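PDB 5KU7: TIR-NB-LRR type resistance protein RPV1, which belongs to the TIR-NB-LRR class of plant disease-resistance proteins, represented here by its TIR domain, an alpha/beta fold that generally serves in immune signalling. Local coordinates for residues Phe97-Gln111 / Arg134-Leu148. Numbering follows the deposited sequence.
Sequences FPIFYHVDPSHVRKQ and RTALTEAANLSGWHL
Q111 and R134 meet where helix 105-110 ends. From CB outward, the Q111 side chain can be followed atom by atom: CB lies 3.5 Å from R134 NH2, CG packs on L137 CD1, and the chain then bends at chi2, which turns the amide along helix 134-141. There OE1 accepts from R134 NE at 2.8 Å in a moderately bent bond, the amide and guanidinium planes 54° apart. On the other branch NE2 donates to V108 O, so the amide is gripped at both ends and its rotation fixed. Q111 has positive phi and is the C' residue of a Schellman motif that ends helix 105-110: E112 N reaches H107 O, and Q111 N makes a weak bond to V108 O. Next to it, T138 OG1 stands 2.9 Å from R109 O, while A141 CB packs on R109 CB and V108 CG1.

At the opposite end the contact becomes a parallel sheet. W146 N donates to P98 O, F100 N to W146 O (2.8 Å, nearly straight), L148 N to F100 O and H102 N to L148 O. F100 links the two halves: its ring edge reaches A141, CZ lying 3.6 Å from A141 CA, and P105 CB sits over one face. P105 also makes a CH-pi contact, its CD 3.5 Å from the centroid of the H147 ring and 5° off the normal. The H147 ring lies against the proline because a chi1 of -177° places CG opposite the backbone N.

This pairing, strand 95-101 against strand 146-148, forms one margin of the five-stranded parallel sheet of the TIR domain. Strand 61-68 flanks 95-101 on its other side, helix 154-175 packs on W146 and L148, and helices 76-91 and 113-122 both touch L137.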
ATOM      1  N   PHE A  97      13.713  -9.952 -11.194  1.00 44.30           N
ATOM      2  CA  PHE A  97      12.654 -10.478 -10.333  1.00 38.53           C
ATOM      3  C   PHE A  97      11.310  -9.871 -10.683  1.00 37.25           C
ATOM      4  O   PHE A  97      11.047  -8.732 -10.340  1.00 39.77           O
ATOM      5  CB  PHE A  97      12.966 -10.184  -8.876  1.00 34.34           C
ATOM      6  CG  PHE A  97      14.306 -10.673  -8.444  1.00 37.70           C
ATOM      7  CD1 PHE A  97      15.310  -9.783  -8.113  1.00 40.53           C
ATOM      8  CD2 PHE A  97      14.556 -12.031  -8.343  1.00 38.18           C
ATOM      9  CE1 PHE A  97      16.547 -10.242  -7.698  1.00 37.10           C
ATOM     10  CE2 PHE A  97      15.782 -12.490  -7.929  1.00 41.11           C
ATOM     11  CZ  PHE A  97      16.778 -11.595  -7.600  1.00 34.24           C
ATOM     12  N   PRO A  98      10.470 -10.612 -11.413  1.00 40.14           N
ATOM     13  CA  PRO A  98       9.220  -9.967 -11.832  1.00 34.95           C
ATOM     14  C   PRO A  98       8.082 -10.173 -10.822  1.00 35.01           C
ATOM     15  O   PRO A  98       7.888 -11.273 -10.280  1.00 38.78           O
ATOM     16  CB  PRO A  98       8.910 -10.646 -13.168  1.00 36.68           C
ATOM     17  CG  PRO A  98       9.516 -12.049 -13.027  1.00 37.40           C
ATOM     18  CD  PRO A  98      10.678 -11.932 -12.049  1.00 37.96           C
ATOM     19  N   ILE A  99       7.369  -9.091 -10.569  1.00 30.89           N
ATOM     20  CA  ILE A  99       6.160  -9.069  -9.765  1.00 37.34           C
ATOM     21  C   ILE A  99       4.998  -8.728 -10.660  1.00 36.93           C
ATOM     22  O   ILE A  99       5.011  -7.697 -11.331  1.00 37.25           O
ATOM     23  CB  ILE A  99       6.189  -8.009  -8.656  1.00 33.95           C
ATOM     24  CG1 ILE A  99       7.320  -8.279  -7.685  1.00 31.54           C
ATOM     25  CG2 ILE A  99       4.828  -7.974  -7.942  1.00 34.12           C
ATOM     26  CD1 ILE A  99       7.595  -7.113  -6.791  1.00 26.45           C
ATOM     27  N   PHE A 100       3.996  -9.587 -10.669  1.00 39.89           N
ATOM     28  CA  PHE A 100       2.822  -9.344 -11.468  1.00 33.92           C
ATOM     29  C   PHE A 100       1.766  -8.809 -10.529  1.00 35.56           C
ATOM     30  O   PHE A 100       1.098  -9.567  -9.838  1.00 36.40           O
ATOM     31  CB  PHE A 100       2.409 -10.625 -12.188  1.00 33.70           C
ATOM     32  CG  PHE A 100       3.537 -11.233 -13.015  1.00 40.56           C
ATOM     33  CD1 PHE A 100       3.831 -10.742 -14.288  1.00 38.47           C
ATOM     34  CD2 PHE A 100       4.318 -12.276 -12.510  1.00 43.41           C
ATOM     35  CE1 PHE A 100       4.876 -11.285 -15.052  1.00 38.12           C
ATOM     36  CE2 PHE A 100       5.365 -12.823 -13.259  1.00 46.09           C
ATOM     37  CZ  PHE A 100       5.649 -12.326 -14.535  1.00 42.86           C
ATOM     38  N   TYR A 101       1.661  -7.484 -10.483  1.00 37.50           N
ATOM     39  CA  TYR A 101       0.842  -6.802  -9.494  1.00 32.35           C
ATOM     40  C   TYR A 101      -0.593  -6.618  -9.958  1.00 35.38           C
ATOM     41  O   TYR A 101      -0.910  -5.671 -10.687  1.00 35.41           O
ATOM     42  CB  TYR A 101       1.451  -5.437  -9.135  1.00 30.23           C
ATOM     43  CG  TYR A 101       0.703  -4.755  -8.003  1.00 30.99           C
ATOM     44  CD1 TYR A 101       0.736  -5.282  -6.709  1.00 29.93           C
ATOM     45  CD2 TYR A 101      -0.043  -3.595  -8.225  1.00 32.08           C
ATOM     46  CE1 TYR A 101       0.056  -4.672  -5.665  1.00 30.35           C
ATOM     47  CE2 TYR A 101      -0.746  -2.989  -7.191  1.00 29.90           C
ATOM     48  CZ  TYR A 101      -0.684  -3.528  -5.917  1.00 31.09           C
ATOM     49  OH  TYR A 101      -1.349  -2.924  -4.894  1.00 29.10           O
ATOM     50  N   HIS A 102      -1.453  -7.538  -9.523  1.00 39.42           N
ATOM     51  CA  HIS A 102      -2.874  -7.526  -9.857  1.00 37.12           C
ATOM     52  C   HIS A 102      -3.088  -7.573 -11.359  1.00 36.84           C
ATOM     53  O   HIS A 102      -4.073  -7.041 -11.872  1.00 36.57           O
ATOM     54  CB  HIS A 102      -3.566  -6.301  -9.258  1.00 38.26           C
ATOM     55  CG  HIS A 102      -3.444  -6.213  -7.771  1.00 46.02           C
ATOM     56  ND1 HIS A 102      -3.885  -5.124  -7.047  1.00 43.55           N
ATOM     57  CD2 HIS A 102      -2.935  -7.086  -6.869  1.00 50.30           C
ATOM     58  CE1 HIS A 102      -3.642  -5.328  -5.766  1.00 47.89           C
ATOM     59  NE2 HIS A 102      -3.066  -6.510  -5.630  1.00 51.02           N
ATOM     60  N   VAL A 103      -2.165  -8.224 -12.055  1.00 28.50           N
ATOM     61  CA  VAL A 103      -2.312  -8.465 -13.490  1.00 43.83           C
ATOM     62  C   VAL A 103      -1.932  -9.892 -13.780  1.00 40.52           C
ATOM     63  O   VAL A 103      -1.099 -10.468 -13.080  1.00 40.40           O
ATOM     64  CB  VAL A 103      -1.435  -7.532 -14.352  1.00 40.17           C
ATOM     65  CG1 VAL A 103      -1.693  -6.072 -13.976  1.00 39.62           C
ATOM     66  CG2 VAL A 103       0.016  -7.887 -14.175  1.00 39.56           C
ATOM     67  N   ASP A 104      -2.562 -10.467 -14.794  1.00 46.78           N
ATOM     68  CA  ASP A 104      -2.310 -11.848 -15.174  1.00 44.43           C
ATOM     69  C   ASP A 104      -0.940 -11.977 -15.829  1.00 48.94           C
ATOM     70  O   ASP A 104      -0.673 -11.318 -16.831  1.00 51.23           O
ATOM     71  CB  ASP A 104      -3.416 -12.338 -16.107  1.00 50.49           C
ATOM     72  CG  ASP A 104      -3.319 -13.825 -16.409  1.00 59.69           C
ATOM     73  OD1 ASP A 104      -2.189 -14.360 -16.491  1.00 56.22           O
ATOM     74  OD2 ASP A 104      -4.384 -14.462 -16.560  1.00 68.59           O
ATOM     75  N   PRO A 105      -0.064 -12.830 -15.262  1.00 52.48           N
ATOM     76  CA  PRO A 105       1.267 -13.029 -15.849  1.00 50.35           C
ATOM     77  C   PRO A 105       1.199 -13.347 -17.349  1.00 52.27           C
ATOM     78  O   PRO A 105       2.055 -12.895 -18.104  1.00 52.55           O
ATOM     79  CB  PRO A 105       1.826 -14.219 -15.057  1.00 49.67           C
ATOM     80  CG  PRO A 105       1.131 -14.152 -13.731  1.00 47.60           C
ATOM     81  CD  PRO A 105      -0.253 -13.615 -14.026  1.00 52.25           C
ATOM     82  N   SER A 106       0.185 -14.090 -17.780  1.00 51.94           N
ATOM     83  CA  SER A 106       0.096 -14.468 -19.191  1.00 58.80           C
ATOM     84  C   SER A 106      -0.320 -13.283 -20.075  1.00 52.65           C
ATOM     85  O   SER A 106       0.028 -13.245 -21.263  1.00 55.25           O
ATOM     86  CB  SER A 106      -0.861 -15.657 -19.389  1.00 62.44           C
ATOM     87  OG  SER A 106      -2.207 -15.304 -19.129  1.00 62.81           O
ATOM     88  N   HIS A 107      -1.046 -12.321 -19.504  1.00 44.01           N
ATOM     89  CA  HIS A 107      -1.357 -11.076 -20.221  1.00 44.32           C
ATOM     90  C   HIS A 107      -0.064 -10.340 -20.564  1.00 43.87           C
ATOM     91  O   HIS A 107       0.087  -9.794 -21.658  1.00 47.12           O
ATOM     92  CB  HIS A 107      -2.260 -10.148 -19.389  1.00 36.44           C
ATOM     93  CG  HIS A 107      -3.669 -10.639 -19.246  1.00 48.63           C
ATOM     94  ND1 HIS A 107      -4.660  -9.891 -18.646  1.00 51.04           N
ATOM     95  CD2 HIS A 107      -4.252 -11.804 -19.623  1.00 52.29           C
ATOM     96  CE1 HIS A 107      -5.795 -10.568 -18.669  1.00 50.06           C
ATOM     97  NE2 HIS A 107      -5.574 -11.732 -19.255  1.00 51.90           N
ATOM     98  N   VAL A 108       0.879 -10.347 -19.629  1.00 38.67           N
ATOM     99  CA  VAL A 108       2.172  -9.735 -19.877  1.00 39.18           C
ATOM    100  C   VAL A 108       2.938 -10.526 -20.898  1.00 46.82           C
ATOM    101  O   VAL A 108       3.435  -9.972 -21.869  1.00 55.19           O
ATOM    102  CB  VAL A 108       3.026  -9.649 -18.600  1.00 36.49           C
ATOM    103  CG1 VAL A 108       4.362  -8.976 -18.905  1.00 40.53           C
ATOM    104  CG2 VAL A 108       2.280  -8.892 -17.529  1.00 32.75           C
ATOM    105  N   ARG A 109       2.975 -11.840 -20.695  1.00 49.09           N
ATOM    106  CA  ARG A 109       3.764 -12.738 -21.526  1.00 51.91           C
ATOM    107  C   ARG A 109       3.290 -12.681 -22.965  1.00 52.43           C
ATOM    108  O   ARG A 109       4.093 -12.732 -23.899  1.00 54.67           O
ATOM    109  CB  ARG A 109       3.677 -14.174 -20.983  1.00 56.22           C
ATOM    110  CG  ARG A 109       4.690 -15.153 -21.557  1.00 62.63           C
ATOM    111  CD  ARG A 109       4.644 -16.511 -20.830  1.00 64.44           C
ATOM    112  NE  ARG A 109       3.341 -17.167 -20.946  1.00 72.38           N
ATOM    113  CZ  ARG A 109       2.455 -17.262 -19.955  1.00 79.81           C
ATOM    114  NH1 ARG A 109       2.728 -16.755 -18.755  1.00 76.52           N
ATOM    115  NH2 ARG A 109       1.295 -17.877 -20.163  1.00 83.71           N
ATOM    116  N   LYS A 110       1.978 -12.574 -23.131  1.00 53.42           N
ATOM    117  CA  LYS A 110       1.372 -12.660 -24.452  1.00 56.15           C
ATOM    118  C   LYS A 110       0.830 -11.315 -24.933  1.00 54.35           C
ATOM    119  O   LYS A 110       0.308 -11.224 -26.034  1.00 60.04           O
ATOM    120  CB  LYS A 110       0.255 -13.713 -24.457  1.00 59.67           C
ATOM    121  CG  LYS A 110       0.745 -15.120 -24.080  1.00 61.83           C
ATOM    122  CD  LYS A 110      -0.294 -16.215 -24.311  1.00 68.05           C
ATOM    123  CE  LYS A 110      -1.523 -16.115 -23.430  1.00 69.27           C
ATOM    124  NZ  LYS A 110      -2.476 -17.226 -23.787  1.00 67.52           N
ATOM    125  N   GLN A 111       0.956 -10.280 -24.105  1.00 50.18           N
ATOM    126  CA  GLN A 111       0.415  -8.961 -24.424  1.00 52.87           C
ATOM    127  C   GLN A 111      -1.071  -9.030 -24.719  1.00 54.63           C
ATOM    128  O   GLN A 111      -1.518  -8.592 -25.780  1.00 55.12           O
ATOM    129  CB  GLN A 111       1.143  -8.350 -25.619  1.00 53.95           C
ATOM    130  CG  GLN A 111       2.572  -8.000 -25.315  1.00 45.73           C
ATOM    131  CD  GLN A 111       3.517  -9.098 -25.755  1.00 47.34           C
ATOM    132  OE1 GLN A 111       3.626  -9.378 -26.941  1.00 52.40           O
ATOM    133  NE2 GLN A 111       4.202  -9.727 -24.802  1.00 42.99           N
ATOM    134  N   ARG A 134       7.953  -6.457 -27.333  1.00 56.07           N
ATOM    135  CA  ARG A 134       7.203  -7.699 -27.170  1.00 58.98           C
ATOM    136  C   ARG A 134       8.119  -8.794 -26.645  1.00 61.76           C
ATOM    137  O   ARG A 134       7.726  -9.625 -25.824  1.00 65.34           O
ATOM    138  CB  ARG A 134       6.578  -8.150 -28.497  1.00 62.86           C
ATOM    139  CG  ARG A 134       5.548  -7.190 -29.072  1.00 64.61           C
ATOM    140  CD  ARG A 134       4.608  -7.893 -30.048  1.00 65.13           C
ATOM    141  NE  ARG A 134       3.302  -8.064 -29.419  1.00 72.20           N
ATOM    142  CZ  ARG A 134       2.222  -7.341 -29.699  1.00 73.08           C
ATOM    143  NH1 ARG A 134       2.273  -6.403 -30.641  1.00 64.59           N
ATOM    144  NH2 ARG A 134       1.084  -7.570 -29.043  1.00 75.32           N
ATOM    145  N   THR A 135       9.347  -8.800 -27.141  1.00 58.30           N
ATOM    146  CA  THR A 135      10.320  -9.791 -26.724  1.00 54.25           C
ATOM    147  C   THR A 135      10.694  -9.607 -25.251  1.00 51.30           C
ATOM    148  O   THR A 135      10.758 -10.573 -24.485  1.00 54.59           O
ATOM    149  CB  THR A 135      11.574  -9.720 -27.603  1.00 52.72           C
ATOM    150  OG1 THR A 135      11.265 -10.256 -28.890  1.00 63.38           O
ATOM    151  CG2 THR A 135      12.706 -10.516 -26.995  1.00 51.61           C
ATOM    152  N   ALA A 136      10.917  -8.361 -24.850  1.00 49.97           N
ATOM    153  CA  ALA A 136      11.330  -8.073 -23.478  1.00 50.40           C
ATOM    154  C   ALA A 136      10.227  -8.408 -22.453  1.00 52.12           C
ATOM    155  O   ALA A 136      10.515  -8.904 -21.356  1.00 45.47           O
ATOM    156  CB  ALA A 136      11.752  -6.634 -23.359  1.00 43.05           C
ATOM    157  N   LEU A 137       8.975  -8.129 -22.811  1.00 56.56           N
ATOM    158  CA  LEU A 137       7.839  -8.490 -21.966  1.00 53.25           C
ATOM    159  C   LEU A 137       7.749 -10.000 -21.823  1.00 51.95           C
ATOM    160  O   LEU A 137       7.683 -10.525 -20.713  1.00 54.89           O
ATOM    161  CB  LEU A 137       6.530  -7.946 -22.539  1.00 45.46           C
ATOM    162  CG  LEU A 137       6.311  -6.444 -22.401  1.00 48.15           C
ATOM    163  CD1 LEU A 137       5.086  -6.018 -23.203  1.00 50.85           C
ATOM    164  CD2 LEU A 137       6.176  -6.039 -20.930  1.00 41.79           C
ATOM    165  N   THR A 138       7.779 -10.686 -22.962  1.00 48.70           N
ATOM    166  CA  THR A 138       7.624 -12.135 -23.008  1.00 49.58           C
ATOM    167  C   THR A 138       8.720 -12.862 -22.233  1.00 54.58           C
ATOM    168  O   THR A 138       8.440 -13.798 -21.479  1.00 60.69           O
ATOM    169  CB  THR A 138       7.624 -12.633 -24.468  1.00 50.29           C
ATOM    170  OG1 THR A 138       6.589 -11.965 -25.195  1.00 58.21           O
ATOM    171  CG2 THR A 138       7.390 -14.146 -24.538  1.00 46.75           C
ATOM    172  N   GLU A 139       9.964 -12.433 -22.416  1.00 55.16           N
ATOM    173  CA  GLU A 139      11.087 -13.004 -21.671  1.00 56.34           C
ATOM    174  C   GLU A 139      10.966 -12.731 -20.164  1.00 59.93           C
ATOM    175  O   GLU A 139      11.091 -13.639 -19.338  1.00 55.61           O
ATOM    176  CB  GLU A 139      12.415 -12.460 -22.208  1.00 55.54           C
ATOM    177  CG  GLU A 139      12.769 -12.980 -23.599  1.00 62.31           C
ATOM    178  CD  GLU A 139      14.123 -12.508 -24.080  1.00 69.99           C
ATOM    179  OE1 GLU A 139      14.807 -11.787 -23.331  1.00 72.97           O
ATOM    180  OE2 GLU A 139      14.518 -12.876 -25.207  1.00 79.31           O
ATOM    181  N   ALA A 140      10.709 -11.473 -19.816  1.00 61.62           N
ATOM    182  CA  ALA A 140      10.628 -11.072 -18.417  1.00 49.27           C
ATOM    183  C   ALA A 140       9.551 -11.865 -17.672  1.00 44.33           C
ATOM    184  O   ALA A 140       9.751 -12.246 -16.522  1.00 39.21           O
ATOM    185  CB  ALA A 140      10.356  -9.600 -18.318  1.00 39.02           C
ATOM    186  N   ALA A 141       8.425 -12.115 -18.335  1.00 43.81           N
ATOM    187  CA  ALA A 141       7.286 -12.774 -17.699  1.00 50.05           C
ATOM    188  C   ALA A 141       7.503 -14.278 -17.529  1.00 58.82           C
ATOM    189  O   ALA A 141       6.745 -14.944 -16.821  1.00 65.47           O
ATOM    190  CB  ALA A 141       6.020 -12.520 -18.501  1.00 48.99           C
ATOM    191  N   ASN A 142       8.532 -14.816 -18.180  1.00 58.94           N
ATOM    192  CA  ASN A 142       8.845 -16.235 -18.033  1.00 53.99           C
ATOM    193  C   ASN A 142       9.893 -16.474 -16.972  1.00 51.93           C
ATOM    194  O   ASN A 142      10.256 -17.610 -16.702  1.00 62.56           O
ATOM    195  CB  ASN A 142       9.323 -16.833 -19.348  1.00 60.13           C
ATOM    196  CG  ASN A 142       8.198 -17.427 -20.154  1.00 71.39           C
ATOM    197  OD1 ASN A 142       7.723 -16.829 -21.115  1.00 76.13           O
ATOM    198  ND2 ASN A 142       7.763 -18.615 -19.766  1.00 81.34           N
ATOM    199  N   LEU A 143      10.371 -15.399 -16.361  1.00 45.74           N
ATOM    200  CA  LEU A 143      11.257 -15.528 -15.218  1.00 46.70           C
ATOM    201  C   LEU A 143      10.380 -15.852 -14.026  1.00 49.51           C
ATOM    202  O   LEU A 143       9.246 -15.387 -13.956  1.00 57.09           O
ATOM    203  CB  LEU A 143      12.041 -14.241 -15.001  1.00 42.40           C
ATOM    204  CG  LEU A 143      12.855 -13.778 -16.210  1.00 47.55           C
ATOM    205  CD1 LEU A 143      13.492 -12.435 -15.913  1.00 58.15           C
ATOM    206  CD2 LEU A 143      13.913 -14.810 -16.530  1.00 47.17           C
ATOM    207  N   SER A 144      10.884 -16.638 -13.085  1.00 52.07           N
ATOM    208  CA  SER A 144      10.060 -17.003 -11.940  1.00 60.50           C
ATOM    209  C   SER A 144       9.862 -15.785 -11.050  1.00 58.25           C
ATOM    210  O   SER A 144      10.824 -15.124 -10.650  1.00 62.61           O
ATOM    211  CB  SER A 144      10.673 -18.158 -11.143  1.00 64.84           C
ATOM    212  OG  SER A 144      11.826 -17.749 -10.439  1.00 67.43           O
ATOM    213  N   GLY A 145       8.609 -15.469 -10.757  1.00 50.81           N
ATOM    214  CA  GLY A 145       8.342 -14.336  -9.896  1.00 51.24           C
ATOM    215  C   GLY A 145       7.190 -14.567  -8.948  1.00 47.37           C
ATOM    216  O   GLY A 145       6.972 -15.676  -8.480  1.00 54.53           O
ATOM    217  N   TRP A 146       6.454 -13.501  -8.671  1.00 39.12           N
ATOM    218  CA  TRP A 146       5.309 -13.562  -7.796  1.00 37.79           C
ATOM    219  C   TRP A 146       4.099 -12.956  -8.489  1.00 43.24           C
ATOM    220  O   TRP A 146       4.152 -11.825  -8.971  1.00 46.48           O
ATOM    221  CB  TRP A 146       5.582 -12.807  -6.494  1.00 35.95           C
ATOM    222  CG  TRP A 146       6.838 -13.214  -5.797  1.00 39.53           C
ATOM    223  CD1 TRP A 146       6.942 -14.074  -4.741  1.00 42.04           C
ATOM    224  CD2 TRP A 146       8.173 -12.796  -6.106  1.00 36.31           C
ATOM    225  NE1 TRP A 146       8.258 -14.215  -4.374  1.00 43.42           N
ATOM    226  CE2 TRP A 146       9.035 -13.445  -5.197  1.00 44.41           C
ATOM    227  CE3 TRP A 146       8.726 -11.943  -7.063  1.00 46.12           C
ATOM    228  CZ2 TRP A 146      10.423 -13.267  -5.222  1.00 50.45           C
ATOM    229  CZ3 TRP A 146      10.102 -11.761  -7.084  1.00 49.10           C
ATOM    230  CH2 TRP A 146      10.935 -12.422  -6.166  1.00 50.94           C
ATOM    231  N   HIS A 147       3.014 -13.717  -8.540  1.00 41.50           N
ATOM    232  CA  HIS A 147       1.736 -13.191  -8.976  1.00 34.73           C
ATOM    233  C   HIS A 147       0.931 -12.743  -7.737  1.00 40.70           C
ATOM    234  O   HIS A 147       0.581 -13.554  -6.888  1.00 46.36           O
ATOM    235  CB  HIS A 147       0.971 -14.239  -9.779  1.00 38.66           C
ATOM    236  CG  HIS A 147      -0.332 -13.746 -10.323  1.00 43.40           C
ATOM    237  ND1 HIS A 147      -1.331 -14.595 -10.746  1.00 49.46           N
ATOM    238  CD2 HIS A 147      -0.799 -12.489 -10.518  1.00 42.15           C
ATOM    239  CE1 HIS A 147      -2.360 -13.885 -11.171  1.00 50.09           C
ATOM    240  NE2 HIS A 147      -2.064 -12.604 -11.045  1.00 48.49           N
ATOM    241  N   LEU A 148       0.659 -11.451  -7.624  1.00 33.88           N
ATOM    242  CA  LEU A 148      -0.028 -10.918  -6.451  1.00 32.67           C
ATOM    243  C   LEU A 148      -1.456 -10.561  -6.790  1.00 42.73           C
ATOM    244  O   LEU A 148      -1.709  -9.810  -7.738  1.00 42.19           O
ATOM    245  CB  LEU A 148       0.674  -9.667  -5.911  1.00 38.37           C
ATOM    246  CG  LEU A 148       1.858  -9.823  -4.956  1.00 42.45           C
ATOM    247  CD1 LEU A 148       2.887 -10.765  -5.510  1.00 47.92           C
ATOM    248  CD2 LEU A 148       2.466  -8.478  -4.652  1.00 27.57           C
TER